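Local coordinates for protein cyanophycinase-like exopeptidase (actinobacterium SCGC AAA027-L06, PDB 6NQC) that probably cleaves peptide bonds as a serine exopeptidase of family S51, related to cyanophycinase, the enzyme that degrades the bacterial storage polymer cyanophycin, at residues F58-T63 with S91-V96; A115-S120 with G148-C153. One frame throughout, in Å; residues are numbered along the deposited sequence.

Contact 1: F58-T63 with S91-V96. With SO4 (sulfate ion), chain B.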
# COMPACT_ATOMS: atom_id res chain seq x y z
N PHE A 58 -5.31 -9.50 10.05
CA PHE A 58 -4.46 -9.15 8.91
C PHE A 58 -5.33 -9.31 7.68
O PHE A 58 -5.48 -10.40 7.12
CB PHE A 58 -3.26 -10.10 8.88
CG PHE A 58 -2.16 -9.71 7.95
CD1 PHE A 58 -2.33 -8.74 6.95
CD2 PHE A 58 -0.93 -10.33 8.06
CE1 PHE A 58 -1.27 -8.44 6.10
CE2 PHE A 58 0.11 -10.01 7.22
CZ PHE A 58 -0.06 -9.07 6.23
N LEU A 59 -5.96 -8.21 7.27
CA LEU A 59 -6.92 -8.22 6.18
C LEU A 59 -6.16 -7.96 4.88
O LEU A 59 -5.39 -7.00 4.78
CB LEU A 59 -8.00 -7.16 6.44
CG LEU A 59 -9.35 -7.35 5.80
CD1 LEU A 59 -10.45 -6.57 6.52
CD2 LEU A 59 -9.23 -6.87 4.35
N GLN A 60 -6.32 -8.85 3.92
CA GLN A 60 -5.49 -8.88 2.72
C GLN A 60 -6.37 -8.70 1.49
O GLN A 60 -7.37 -9.39 1.32
CB GLN A 60 -4.71 -10.19 2.64
CG GLN A 60 -3.80 -10.33 3.82
CD GLN A 60 -3.22 -11.71 3.97
OE1 GLN A 60 -3.54 -12.62 3.20
NE2 GLN A 60 -2.33 -11.87 4.95
N ILE A 61 -6.03 -7.71 0.68
CA ILE A 61 -6.85 -7.32 -0.46
C ILE A 61 -6.02 -7.47 -1.73
O ILE A 61 -5.03 -6.74 -1.95
CB ILE A 61 -7.41 -5.90 -0.29
CG1 ILE A 61 -8.29 -5.85 0.96
CG2 ILE A 61 -8.18 -5.52 -1.51
CD1 ILE A 61 -8.91 -4.54 1.23
N PRO A 62 -6.38 -8.44 -2.58
CA PRO A 62 -5.54 -8.77 -3.73
C PRO A 62 -6.09 -8.22 -5.03
O PRO A 62 -5.73 -8.71 -6.10
CB PRO A 62 -5.60 -10.31 -3.73
CG PRO A 62 -7.06 -10.53 -3.41
CD PRO A 62 -7.44 -9.46 -2.39
N THR A 63 -6.95 -7.23 -4.95
CA THR A 63 -7.64 -6.74 -6.13
C THR A 63 -6.72 -6.31 -7.25
O THR A 63 -7.11 -6.39 -8.42
CB THR A 63 -8.52 -5.53 -5.71
OG1 THR A 63 -9.30 -5.93 -4.59
CG2 THR A 63 -9.42 -5.08 -6.85
N SER A 91 -5.78 -14.19 9.46
CA SER A 91 -5.89 -13.46 8.20
C SER A 91 -7.34 -13.45 7.73
O SER A 91 -8.14 -14.33 8.09
CB SER A 91 -4.98 -14.11 7.16
OG SER A 91 -5.27 -15.49 7.09
N LYS A 92 -7.68 -12.43 6.95
CA LYS A 92 -8.96 -12.34 6.26
C LYS A 92 -8.65 -11.96 4.82
O LYS A 92 -8.32 -10.80 4.55
CB LYS A 92 -9.88 -11.31 6.91
CG LYS A 92 -10.18 -11.63 8.38
CD LYS A 92 -11.08 -12.84 8.48
CE LYS A 92 -11.98 -12.76 9.70
NZ LYS A 92 -12.61 -14.08 9.97
N PHE A 93 -8.69 -12.93 3.92
CA PHE A 93 -8.55 -12.69 2.48
C PHE A 93 -9.87 -12.22 1.92
O PHE A 93 -10.89 -12.88 2.07
CB PHE A 93 -8.11 -13.98 1.80
CG PHE A 93 -7.73 -13.84 0.37
CD1 PHE A 93 -6.51 -13.27 0.00
CD2 PHE A 93 -8.54 -14.36 -0.62
CE1 PHE A 93 -6.15 -13.18 -1.30
CE2 PHE A 93 -8.17 -14.30 -1.94
CZ PHE A 93 -6.97 -13.71 -2.28
N LEU A 94 -9.86 -11.06 1.28
CA LEU A 94 -11.08 -10.46 0.71
C LEU A 94 -11.01 -10.64 -0.79
O LEU A 94 -10.31 -9.87 -1.47
CB LEU A 94 -11.18 -8.98 1.04
CG LEU A 94 -12.26 -8.57 2.03
CD1 LEU A 94 -11.97 -9.28 3.33
CD2 LEU A 94 -12.29 -7.09 2.22
N PRO A 95 -11.68 -11.64 -1.36
CA PRO A 95 -11.50 -11.90 -2.83
C PRO A 95 -12.28 -10.90 -3.68
O PRO A 95 -13.25 -11.22 -4.29
CB PRO A 95 -12.06 -13.32 -2.95
CG PRO A 95 -13.07 -13.47 -1.83
CD PRO A 95 -12.53 -12.65 -0.69
N VAL A 96 -11.86 -9.64 -3.61
CA VAL A 96 -12.52 -8.57 -4.36
C VAL A 96 -11.77 -8.47 -5.69
O VAL A 96 -10.69 -7.90 -5.77
CB VAL A 96 -12.52 -7.24 -3.61
CG1 VAL A 96 -13.01 -6.11 -4.48
CG2 VAL A 96 -13.40 -7.37 -2.37
S SO4 B . -10.43 -16.30 5.03
O1 SO4 B . -11.23 -16.70 3.86
O2 SO4 B . -9.98 -17.49 5.77
O3 SO4 B . -11.24 -15.47 5.95
O4 SO4 B . -9.23 -15.60 4.57
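Pro62 sets its ring obliquely against the end of the Phe93 ring, CG of the proline lying 3.4 Å from CZ of the phenylalanine. Phe93 reaches this spot because its CG stands anti to the backbone N (chi1 -171°), which carries the ring along the sheet toward the C-terminal end of strand 57-61. On the same face the amide of Gln60 turns back over Phe58, with NE2 3.5 Å above the ring centre; that nitrogen is also bonded to Gly80 O of helix 70-87. Leu59 and Leu94 meet on the opposite face of the sheet from Phe58 and Gln60 through their methyls, CD2 to CD2 at 3.7 Å, against helix 105-110 and its flanking loop. The backbones are joined by parallel-strand bonds, among them Gln60 N to Lys92 O (2.9 Å) and Leu94 N to Gln60 O (3.0 Å). Phe93 N faces outward instead and donates at 2.8 Å to O4 of a sulfate, probably taken from the crystallisation liquor, which also bonds to Arg81. Past the strands, Thr63 OG1 donates to Val96 O at 2.7 Å; a valine here would probably put a methyl against that carbonyl and leave its oxygen without the hydroxyl donor. Strand 57-61, helix 70-87 and edge strand 90-93 form a beta-alpha-beta unit, here closing one side of the main sheet.

Contact 2: A115-S120 with G148-C153; sequences ALIYFS and GSLAGC
Tyr118 lies along strand 149-153, its ring running past Ala151 to Cys153. The methyl CB of Ala151 sits 3.8 Å from ring atom CD2 of Tyr118, and the hydroxyl OH comes to 3.3 Å from Cys153 CB. A chi1 of -155° turns the tyrosine across to strand 149-153, where the small alanine accommodates it. On the other face Leu150 CD1 fills the angle between Ile117 and Phe119, 3.9 Å from Ile117 CB and equally far from Phe119 CE2, and helix 135-145 packs over Ile117 and Leu150. Gly152 meets Phe119 through backbone alone. Looser are the side chains of Ala115 and Ser120, whose CB atoms point away from strand 149-153, although the backbone stays bonded at Ala115 O. Neither end opens to solvent, since every touching residue is buried; Ser149 OG bonds to Leu45 O of helix 39-51. Five backbone bonds stitch the strands, from Ser149 N to Ala115 O at 2.8 Å through to Cys153 N to Phe119 O at 3.0 Å. These are central parallel strands of an alpha/beta sheet, and 149-153 leads into what is probably the nucleophile elbow of this S51 peptidase.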
# COMPACT_ATOMS: atom_id res chain seq x y z
N ALA A 115 -7.02 -4.46 12.25
CA ALA A 115 -5.74 -3.90 12.69
C ALA A 115 -4.83 -3.54 11.51
O ALA A 115 -4.10 -2.53 11.56
CB ALA A 115 -5.00 -4.86 13.60
N LEU A 116 -4.86 -4.35 10.46
CA LEU A 116 -4.11 -4.03 9.25
C LEU A 116 -4.92 -4.39 8.01
O LEU A 116 -5.51 -5.47 7.92
CB LEU A 116 -2.76 -4.78 9.23
CG LEU A 116 -1.92 -4.82 7.96
CD1 LEU A 116 -1.49 -3.43 7.49
CD2 LEU A 116 -0.70 -5.68 8.12
N ILE A 117 -4.93 -3.47 7.05
CA ILE A 117 -5.47 -3.72 5.72
C ILE A 117 -4.31 -3.55 4.75
O ILE A 117 -3.59 -2.55 4.83
CB ILE A 117 -6.64 -2.77 5.41
CG1 ILE A 117 -7.76 -3.00 6.41
CG2 ILE A 117 -7.12 -2.96 4.01
CD1 ILE A 117 -8.84 -1.92 6.32
N TYR A 118 -4.07 -4.57 3.91
CA TYR A 118 -2.90 -4.65 3.04
C TYR A 118 -3.34 -4.80 1.58
O TYR A 118 -4.09 -5.73 1.27
CB TYR A 118 -2.01 -5.84 3.45
CG TYR A 118 -0.58 -5.70 3.06
CD1 TYR A 118 -0.18 -5.89 1.73
CD2 TYR A 118 0.40 -5.34 3.99
CE1 TYR A 118 1.13 -5.75 1.36
CE2 TYR A 118 1.71 -5.19 3.61
CZ TYR A 118 2.07 -5.40 2.28
OH TYR A 118 3.37 -5.27 1.84
N PHE A 119 -2.90 -3.87 0.70
CA PHE A 119 -3.07 -4.05 -0.74
C PHE A 119 -1.82 -4.73 -1.29
O PHE A 119 -0.74 -4.15 -1.28
CB PHE A 119 -3.27 -2.71 -1.46
CG PHE A 119 -4.53 -2.00 -1.10
CD1 PHE A 119 -5.76 -2.56 -1.39
CD2 PHE A 119 -4.49 -0.75 -0.52
CE1 PHE A 119 -6.94 -1.89 -1.06
CE2 PHE A 119 -5.65 -0.08 -0.18
CZ PHE A 119 -6.89 -0.66 -0.44
N SER A 120 -1.96 -5.96 -1.80
CA SER A 120 -0.82 -6.61 -2.43
C SER A 120 -0.70 -6.16 -3.90
O SER A 120 -1.50 -5.37 -4.42
CB SER A 120 -0.92 -8.12 -2.32
OG SER A 120 -2.20 -8.59 -2.71
N GLY A 148 -6.69 1.95 12.30
CA GLY A 148 -6.20 0.74 11.68
C GLY A 148 -5.05 1.04 10.72
O GLY A 148 -5.04 2.05 10.02
N SER A 149 -4.06 0.15 10.73
CA SER A 149 -2.93 0.29 9.83
C SER A 149 -3.35 -0.02 8.38
O SER A 149 -4.20 -0.87 8.12
CB SER A 149 -1.79 -0.66 10.23
OG SER A 149 -1.22 -0.22 11.44
N LEU A 150 -2.72 0.67 7.44
CA LEU A 150 -2.97 0.49 6.02
C LEU A 150 -1.63 0.50 5.29
O LEU A 150 -0.78 1.37 5.55
CB LEU A 150 -3.88 1.59 5.47
CG LEU A 150 -4.22 1.60 3.98
CD1 LEU A 150 -5.09 0.39 3.69
CD2 LEU A 150 -5.00 2.83 3.62
N ALA A 151 -1.44 -0.48 4.41
CA ALA A 151 -0.20 -0.63 3.67
C ALA A 151 -0.51 -1.07 2.25
O ALA A 151 -1.54 -1.70 1.99
CB ALA A 151 0.76 -1.62 4.37
N GLY A 152 0.38 -0.72 1.34
CA GLY A 152 0.31 -1.18 -0.02
C GLY A 152 1.69 -1.47 -0.55
O GLY A 152 2.66 -0.75 -0.27
N CYS A 153 1.79 -2.57 -1.29
CA CYS A 153 3.05 -3.04 -1.83
C CYS A 153 3.01 -2.96 -3.35
O CYS A 153 2.04 -3.41 -3.98
CB CYS A 153 3.31 -4.47 -1.37
SG CYS A 153 4.77 -5.18 -2.07

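Both contacts belong to the same eight-stranded mixed sheet, and their centres lie about 10 Å apart. Contact 1 closes before contact 2 opens along the chain, yet strands 57-61 and 116-119 are neighbours, so the four strands run side by side in the order 90-93, 57-61, 116-119, 149-153, all parallel. The seam between the contacts probably carries backbone hydrogen bonds, Leu59 N to Leu116 O and Ile61 N to Tyr118 O, both at 2.8 Å, with Phe58 packing on Leu116. Contact 1 thus spans the sheet's edge and contact 2 its interior, linking the edge strand 90-93 to the one that precedes the probable catalytic serine.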